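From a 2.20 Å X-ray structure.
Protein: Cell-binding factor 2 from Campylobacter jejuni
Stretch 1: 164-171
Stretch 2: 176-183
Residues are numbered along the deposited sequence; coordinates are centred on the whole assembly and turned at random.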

# COMPACT_ATOMS: atom_id res chain seq x y z
N GLU A 164 5.46 28.04 11.76
CA GLU A 164 5.29 26.71 12.36
C GLU A 164 6.22 25.65 11.77
O GLU A 164 6.49 25.64 10.57
CB GLU A 164 3.83 26.25 12.29
CG GLU A 164 3.32 25.63 13.60
N LEU A 165 6.76 24.80 12.64
CA LEU A 165 7.70 23.75 12.23
C LEU A 165 7.23 22.40 12.75
O LEU A 165 7.82 21.37 12.45
CB LEU A 165 9.12 24.04 12.76
CG LEU A 165 9.89 25.23 12.18
CD1 LEU A 165 11.24 25.39 12.87
CD2 LEU A 165 10.07 25.12 10.67
N GLY A 166 6.20 22.42 13.58
CA GLY A 166 5.68 21.21 14.22
C GLY A 166 6.66 20.54 15.17
O GLY A 166 7.69 21.12 15.52
N TRP A 167 6.32 19.33 15.62
CA TRP A 167 7.24 18.51 16.42
C TRP A 167 8.40 17.96 15.62
O TRP A 167 8.23 17.56 14.47
CB TRP A 167 6.48 17.35 17.04
CG TRP A 167 5.51 17.76 18.07
CD1 TRP A 167 4.19 18.02 17.90
CD2 TRP A 167 5.78 17.98 19.47
NE1 TRP A 167 3.60 18.35 19.10
CE2 TRP A 167 4.55 18.32 20.08
CE3 TRP A 167 6.94 17.91 20.25
CZ2 TRP A 167 4.44 18.56 21.46
CZ3 TRP A 167 6.84 18.16 21.62
CH2 TRP A 167 5.59 18.46 22.21
N PHE A 168 9.58 17.93 16.22
CA PHE A 168 10.78 17.44 15.53
C PHE A 168 11.81 16.99 16.55
O PHE A 168 11.76 17.43 17.70
CB PHE A 168 11.36 18.51 14.59
CG PHE A 168 11.77 19.81 15.27
CD1 PHE A 168 13.08 20.01 15.69
CD2 PHE A 168 10.88 20.87 15.35
CE1 PHE A 168 13.47 21.22 16.25
CE2 PHE A 168 11.27 22.11 15.90
CZ PHE A 168 12.57 22.28 16.35
N ASP A 169 12.68 16.06 16.17
CA ASP A 169 13.77 15.63 17.04
C ASP A 169 15.13 16.16 16.61
O ASP A 169 15.21 17.08 15.80
CB ASP A 169 13.79 14.11 17.26
CG ASP A 169 13.85 13.32 15.96
OD1 ASP A 169 14.52 13.76 15.00
OD2 ASP A 169 13.26 12.22 15.92
N GLN A 170 16.19 15.64 17.23
CA GLN A 170 17.54 16.19 17.05
C GLN A 170 18.17 15.68 15.76
O GLN A 170 19.09 16.29 15.22
CB GLN A 170 18.44 15.84 18.26
N SER A 171 17.68 14.53 15.29
CA SER A 171 18.14 13.92 14.04
C SER A 171 17.73 14.79 12.85
O SER A 171 18.41 14.83 11.82
CB SER A 171 17.56 12.51 13.90
N PRO A 176 23.11 23.60 15.12
CA PRO A 176 23.05 24.92 15.76
C PRO A 176 21.61 25.41 16.01
O PRO A 176 21.33 26.02 17.05
CB PRO A 176 23.79 25.84 14.77
CG PRO A 176 23.95 25.02 13.49
CD PRO A 176 23.97 23.59 13.93
N PHE A 177 20.70 25.11 15.09
CA PHE A 177 19.27 25.38 15.29
C PHE A 177 18.71 24.47 16.40
O PHE A 177 18.13 24.94 17.38
CB PHE A 177 18.50 25.18 13.97
CG PHE A 177 17.05 25.60 14.04
CD1 PHE A 177 16.06 24.70 14.38
CD2 PHE A 177 16.69 26.93 13.80
CE1 PHE A 177 14.71 25.09 14.47
CE2 PHE A 177 15.36 27.35 13.94
CZ PHE A 177 14.37 26.41 14.27
N THR A 178 18.91 23.17 16.21
CA THR A 178 18.58 22.12 17.18
C THR A 178 19.08 22.41 18.60
O THR A 178 18.32 22.27 19.57
CB THR A 178 19.14 20.77 16.67
OG1 THR A 178 18.48 20.43 15.45
CG2 THR A 178 18.94 19.66 17.67
N ASP A 179 20.34 22.82 18.73
CA ASP A 179 20.91 23.19 20.01
C ASP A 179 20.10 24.28 20.72
O ASP A 179 19.73 24.13 21.88
CB ASP A 179 22.37 23.65 19.86
CG ASP A 179 23.34 22.47 19.68
OD1 ASP A 179 22.90 21.29 19.71
OD2 ASP A 179 24.55 22.74 19.49
N ALA A 180 19.85 25.39 20.04
CA ALA A 180 19.11 26.46 20.70
C ALA A 180 17.68 26.04 21.06
O ALA A 180 17.18 26.39 22.14
CB ALA A 180 19.12 27.73 19.86
N ALA A 181 17.04 25.26 20.20
CA ALA A 181 15.63 24.93 20.38
C ALA A 181 15.40 23.94 21.54
O ALA A 181 14.43 24.07 22.29
CB ALA A 181 15.02 24.39 19.08
N PHE A 182 16.32 23.00 21.70
CA PHE A 182 16.34 22.14 22.89
C PHE A 182 16.70 22.85 24.19
O PHE A 182 16.26 22.43 25.26
CB PHE A 182 17.19 20.89 22.67
CG PHE A 182 16.48 19.81 21.91
CD1 PHE A 182 16.29 19.91 20.55
CD2 PHE A 182 15.86 18.77 22.58
CE1 PHE A 182 15.60 18.93 19.85
CE2 PHE A 182 15.18 17.76 21.88
CZ PHE A 182 15.06 17.84 20.52
N ALA A 183 17.49 23.92 24.11
CA ALA A 183 17.90 24.61 25.32
C ALA A 183 16.80 25.48 25.93
O ALA A 183 16.77 25.67 27.14
CB ALA A 183 19.15 25.42 25.09

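The helical stretch 176-183, part of a helix that begins earlier, packs against a strand that turns a corner at Trp167 and runs on into a loop, the chains coming closest where the CA atoms of Gln170 and Thr178 lie 6.0 Å apart. No hydrogen bond joins the stretches among the modelled atoms; the helix satisfies its own backbone, as in Ala181 N to Phe177 O (3.0 Å). The contact is made by van der Waals packing, much of it apolar.

Phe182, Phe177 and Thr178 supply most of the helix's share, with a small contribution from Ala181. Phe177 adopts chi1 t and Phe168 chi1 p; in both, the CA-to-CB bond points sideways, and these rotamers bring the ring ends nearer the other stretch. Phe168 CZ thus reaches the edge of the Phe177 ring, 4.0 Å from CE1, and lies 4.2 Å from Ala181 CB, where a methyl group fills the space beside the ring edge. The CA-to-CB bond of Leu165, in the common m,t conformation, points toward the helix and sets CD1 3.6 Å from Phe177 CZ.

Farther along, Thr178 (chi1 m) places CG2 3.8 Å from Gln170 CA, while its OG1 hydrogen-bonds to a residue just outside the stretches. A beta-branched side chain thus offers both a methyl and a hydroxyl. Phe182, chi1 m, has a CA-to-CB bond that points sideways, but its ring end comes nearer the backbone, with CZ 4.1 Å from Gln170 N. Gly166 has phi 64°, a positive value that favours glycine.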